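Local atomic coordinates of adenosine monophosphate-protein transferase vopS (Vibrio parahaemolyticus, PDB entry 3LET), a protein that transfers AMP from ATP to a threonine of host Rho GTPases, blocking their binding to downstream effectors and so actin assembly in infected cells. Residues L18-S21 and E25-Q28; N44-L49 and S62-R67. One frame throughout, in Å; residues are numbered along the deposited sequence.

Contact 1. Residues L18-S21 and E25-Q28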
loop_
_atom_site.group_PDB
_atom_site.type_symbol
_atom_site.label_atom_id
_atom_site.label_comp_id
_atom_site.label_asym_id
_atom_site.label_seq_id
_atom_site.Cartn_x
_atom_site.Cartn_y
_atom_site.Cartn_z
ATOM N N LEU A 18 -27.331 11.320 -4.048
ATOM C CA LEU A 18 -25.926 10.921 -4.038
ATOM C C LEU A 18 -25.060 11.759 -3.101
ATOM O O LEU A 18 -23.987 11.319 -2.666
ATOM C CB LEU A 18 -25.358 10.985 -5.452
ATOM C CG LEU A 18 -25.680 9.724 -6.240
ATOM C CD1 LEU A 18 -25.413 9.927 -7.725
ATOM C CD2 LEU A 18 -24.879 8.544 -5.666
ATOM N N GLN A 19 -25.527 12.960 -2.775
ATOM C CA GLN A 19 -24.763 13.852 -1.915
ATOM C C GLN A 19 -25.064 13.653 -0.429
ATOM O O GLN A 19 -24.450 14.306 0.414
ATOM C CB GLN A 19 -25.030 15.311 -2.293
ATOM C CG GLN A 19 -24.788 15.635 -3.755
ATOM C CD GLN A 19 -25.425 16.953 -4.160
ATOM O OE1 GLN A 19 -25.805 17.761 -3.311
ATOM N NE2 GLN A 19 -25.553 17.171 -5.464
ATOM N N THR A 20 -26.007 12.771 -0.101
ATOM C CA THR A 20 -26.291 12.465 1.300
ATOM C C THR A 20 -25.003 12.023 1.978
ATOM O O THR A 20 -24.014 11.708 1.317
ATOM C CB THR A 20 -27.332 11.333 1.452
ATOM O OG1 THR A 20 -26.852 10.152 0.799
ATOM C CG2 THR A 20 -28.682 11.745 0.852
ATOM N N SER A 21 -25.001 11.978 3.298
ATOM C CA SER A 21 -23.758 11.686 3.995
ATOM C C SER A 21 -23.460 10.183 4.023
ATOM O O SER A 21 -22.315 9.793 4.201
ATOM C CB SER A 21 -23.782 12.271 5.409
ATOM O OG SER A 21 -24.979 11.930 6.087
ATOM N N GLU A 25 -29.214 7.554 4.555
ATOM C CA GLU A 25 -30.067 8.655 4.097
ATOM C C GLU A 25 -30.424 8.498 2.624
ATOM O O GLU A 25 -31.552 8.779 2.224
ATOM C CB GLU A 25 -29.381 10.012 4.307
ATOM C CG GLU A 25 -29.195 10.404 5.763
ATOM C CD GLU A 25 -27.977 9.754 6.409
ATOM O OE1 GLU A 25 -27.027 9.397 5.679
ATOM O OE2 GLU A 25 -27.966 9.615 7.653
ATOM N N HIS A 26 -29.460 8.070 1.812
ATOM C CA HIS A 26 -29.711 7.793 0.388
ATOM C C HIS A 26 -30.837 6.764 0.190
ATOM O O HIS A 26 -31.767 6.981 -0.586
ATOM C CB HIS A 26 -28.421 7.290 -0.277
ATOM C CG HIS A 26 -28.519 7.128 -1.761
ATOM N ND1 HIS A 26 -27.413 7.169 -2.584
ATOM C CD2 HIS A 26 -29.582 6.921 -2.574
ATOM C CE1 HIS A 26 -27.788 6.993 -3.840
ATOM N NE2 HIS A 26 -29.102 6.845 -3.861
ATOM N N GLY A 27 -30.741 5.631 0.878
ATOM C CA GLY A 27 -31.772 4.614 0.830
ATOM C C GLY A 27 -33.095 5.156 1.349
ATOM O O GLY A 27 -34.137 4.943 0.732
ATOM N N GLN A 28 -33.063 5.854 2.481
ATOM C CA GLN A 28 -34.281 6.435 3.043
ATOM C C GLN A 28 -34.992 7.253 1.985
ATOM O O GLN A 28 -36.220 7.198 1.867
ATOM C CB GLN A 28 -33.957 7.348 4.228
ATOM C CG GLN A 28 -33.631 6.636 5.536
ATOM C CD GLN A 28 -33.240 7.633 6.602
ATOM O OE1 GLN A 28 -32.987 8.797 6.302
ATOM N NE2 GLN A 28 -33.194 7.197 7.841
#

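Contact 2. Residues N44-L49 and S62-R67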
loop_
_atom_site.group_PDB
_atom_site.type_symbol
_atom_site.label_atom_id
_atom_site.label_comp_id
_atom_site.label_asym_id
_atom_site.label_seq_id
_atom_site.Cartn_x
_atom_site.Cartn_y
_atom_site.Cartn_z
ATOM N N ASN A 44 -31.003 -4.885 3.045
ATOM C CA ASN A 44 -32.138 -5.796 3.241
ATOM C C ASN A 44 -33.384 -5.352 2.446
ATOM O O ASN A 44 -34.253 -6.164 2.106
ATOM C CB ASN A 44 -32.459 -5.886 4.715
ATOM C CG ASN A 44 -31.449 -6.722 5.477
ATOM O OD1 ASN A 44 -30.718 -7.522 4.889
ATOM N ND2 ASN A 44 -31.407 -6.546 6.784
ATOM N N ALA A 45 -33.445 -4.068 2.133
ATOM C CA ALA A 45 -34.550 -3.509 1.347
ATOM C C ALA A 45 -34.500 -3.897 -0.133
ATOM O O ALA A 45 -35.533 -3.882 -0.813
ATOM C CB ALA A 45 -34.589 -1.991 1.496
ATOM N N PHE A 46 -33.327 -4.271 -0.634
ATOM C CA PHE A 46 -33.193 -4.558 -2.068
ATOM C C PHE A 46 -34.096 -5.715 -2.521
ATOM O O PHE A 46 -34.660 -5.666 -3.633
ATOM C CB PHE A 46 -31.719 -4.821 -2.463
ATOM C CG PHE A 46 -30.932 -3.552 -2.758
ATOM C CD1 PHE A 46 -30.712 -2.616 -1.766
ATOM C CD2 PHE A 46 -30.401 -3.321 -4.022
ATOM C CE1 PHE A 46 -29.976 -1.449 -2.037
ATOM C CE2 PHE A 46 -29.670 -2.149 -4.316
ATOM C CZ PHE A 46 -29.471 -1.207 -3.318
ATOM N N ALA A 47 -34.264 -6.726 -1.658
ATOM C CA ALA A 47 -35.066 -7.908 -2.003
ATOM C C ALA A 47 -36.519 -7.508 -2.207
ATOM O O ALA A 47 -37.292 -8.199 -2.888
ATOM C CB ALA A 47 -34.963 -8.977 -0.887
ATOM N N LYS A 48 -36.886 -6.386 -1.610
ATOM C CA LYS A 48 -38.269 -5.940 -1.597
ATOM C C LYS A 48 -38.657 -5.099 -2.812
ATOM O O LYS A 48 -39.824 -4.727 -2.971
ATOM C CB LYS A 48 -38.493 -5.130 -0.328
ATOM C CG LYS A 48 -38.118 -5.902 0.949
ATOM C CD LYS A 48 -38.319 -5.035 2.192
ATOM C CE LYS A 48 -37.925 -5.768 3.480
ATOM N NZ LYS A 48 -38.820 -6.922 3.774
ATOM N N LEU A 49 -37.693 -4.792 -3.675
ATOM C CA LEU A 49 -37.935 -3.896 -4.789
ATOM C C LEU A 49 -38.633 -4.646 -5.896
ATOM O O LEU A 49 -38.304 -5.798 -6.191
ATOM C CB LEU A 49 -36.621 -3.314 -5.315
ATOM C CG LEU A 49 -35.864 -2.510 -4.257
ATOM C CD1 LEU A 49 -34.572 -1.955 -4.843
ATOM C CD2 LEU A 49 -36.740 -1.387 -3.710
ATOM N N SER A 62 -27.073 0.346 -8.358
ATOM C CA SER A 62 -25.710 -0.155 -8.300
ATOM C C SER A 62 -24.845 0.728 -7.381
ATOM O O SER A 62 -24.060 0.223 -6.588
ATOM C CB SER A 62 -25.099 -0.204 -9.702
ATOM O OG SER A 62 -23.774 -0.703 -9.642
ATOM N N GLN A 63 -24.981 2.045 -7.503
ATOM C CA GLN A 63 -24.235 2.980 -6.644
ATOM C C GLN A 63 -24.588 2.768 -5.177
ATOM O O GLN A 63 -23.709 2.693 -4.311
ATOM C CB GLN A 63 -24.552 4.430 -7.013
ATOM C CG GLN A 63 -24.053 4.850 -8.404
ATOM C CD GLN A 63 -24.601 6.212 -8.834
ATOM O OE1 GLN A 63 -25.758 6.534 -8.577
ATOM N NE2 GLN A 63 -23.763 7.013 -9.481
ATOM N N LEU A 64 -25.879 2.699 -4.906
ATOM C CA LEU A 64 -26.370 2.579 -3.546
ATOM C C LEU A 64 -25.959 1.243 -2.936
ATOM O O LEU A 64 -25.549 1.208 -1.786
ATOM C CB LEU A 64 -27.886 2.727 -3.519
ATOM C CG LEU A 64 -28.541 2.588 -2.143
ATOM C CD1 LEU A 64 -27.993 3.615 -1.125
ATOM C CD2 LEU A 64 -30.076 2.701 -2.250
ATOM N N ALA A 65 -26.019 0.157 -3.708
ATOM C CA ALA A 65 -25.590 -1.136 -3.178
ATOM C C ALA A 65 -24.116 -1.085 -2.809
ATOM O O ALA A 65 -23.693 -1.597 -1.767
ATOM C CB ALA A 65 -25.856 -2.265 -4.177
ATOM N N GLU A 66 -23.323 -0.479 -3.685
ATOM C CA GLU A 66 -21.899 -0.369 -3.426
ATOM C C GLU A 66 -21.646 0.476 -2.172
ATOM O O GLU A 66 -20.831 0.102 -1.318
ATOM C CB GLU A 66 -21.223 0.242 -4.654
ATOM C CG GLU A 66 -19.747 0.445 -4.493
ATOM C CD GLU A 66 -19.146 1.098 -5.723
ATOM O OE1 GLU A 66 -19.300 0.532 -6.823
ATOM O OE2 GLU A 66 -18.535 2.175 -5.581
ATOM N N ARG A 67 -22.312 1.615 -2.050
ATOM C CA ARG A 67 -22.139 2.447 -0.847
ATOM C C ARG A 67 -22.502 1.681 0.423
ATOM O O ARG A 67 -21.785 1.761 1.438
ATOM C CB ARG A 67 -23.008 3.713 -0.898
ATOM C CG ARG A 67 -22.634 4.732 -1.945
ATOM C CD ARG A 67 -23.559 5.952 -1.843
ATOM N NE ARG A 67 -23.233 6.796 -0.697
ATOM C CZ ARG A 67 -23.901 7.899 -0.356
ATOM N NH1 ARG A 67 -24.955 8.296 -1.049
ATOM N NH2 ARG A 67 -23.517 8.609 0.690
#

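Contact 1. Residues L18-S21 and E25-Q28
H26 meets T20 and L18 where the loop after helix 14-18 passes the first turns of helix 23-30. Its CB lies 3.4 Å from T20 OG1, and the two side chains cross at about a right angle. CG stands anti to the backbone N (chi1 -173°), which sends the ring along L18 rather than over T20. At the ring edge, close to the ring plane, CE1 touches L18 CD2 at 3.8 Å. The L18 side chain runs beside the histidine and points the same way. Both ring nitrogens find partners on helix 58-75: NE2 bonds to E60 OE2, and ND1 takes a weak bond from R67 NH1.

T20 packs through carbon as well. Its CB comes within 3.8 Å of E25 CB, the two side chains sliding past each other in opposite directions. Its OG1 has one hydrogen to offer to R17 O and S22 O, and R17 O is the stronger partner. E25 bends at chi2 (81°) and brings its carboxylate back to the turn. There S21 OG gives OE1 a weak bond of 3.3 Å, while S22 OG bonds to the same oxygen.

An arginine N-H at ND1 and a carboxylate at NE2 are consistent with a neutral H26 ring, its proton probably on NE2. A doubly protonated ring would have to give up the bond from R67 NH1.

Contact 2. Residues N44-L49 and S62-R67
F46 points its ring at helix 58-75 and meets L64 and A65 there. All three residues are buried, and the contact is apolar. The far end of the ring does the touching. F46 CZ lies 3.7 Å from the backbone N of A65, reached obliquely. F46 CE2 rests 3.8 Å from A65 CB. On the L64 side the ring presents its edge: L64 CG sits near the ring plane, 4.1 Å from F46 CZ. L64 CD2 is equally near, 4.1 Å from the same F46 CZ. L64 CG is anti to the backbone N (chi1 179°), which carries CG and CD2 to the end of the ring. The small A65 side chain lets the ring come close to the helix backbone.

This contact lies in the N-terminal part of a largely helical chain. Segment 44-49, which follows on from the start of helix 39-45, packs on helix 58-75 through this one aromatic side chain. F46 CA and A65 CA are 8.4 Å apart, a gap bridged by the ring.

A second shell borders these groups. L61, one turn before A65, also touches F46, and the F46 side chain meets A109 of helix 105-111 as well. L64 is in contact with F31 and with S23 and L30 of helix 23-30, and F31 further touches A45 and L49. Behind F46 the chain is held in a tight turn, with K48 N bonded to A45 O at 3.0 Å. L49 N bonds in the same way to F46 O, at 3.2 Å.

Helix 58-75 joins the two contacts, whose centres lie 12 Å apart. Contact 1 closes before contact 2 opens along the chain. R67 makes the polar connection: its NH2 bonds to T20 O at 3.2 Å, and the weak bond between R67 NH1 and H26 ND1 measures 3.1 Å. L18 CD1 packs against Q63 OE1 at 3.5 Å. L64 is shared, touching F46 in contact 2 and H26 in contact 1. L49, at the end of 44-49, probably takes part in ATP binding by analogy with relatives. The side chains of L49 and H26 are about 10 Å apart. Neither interface is built on L49 itself.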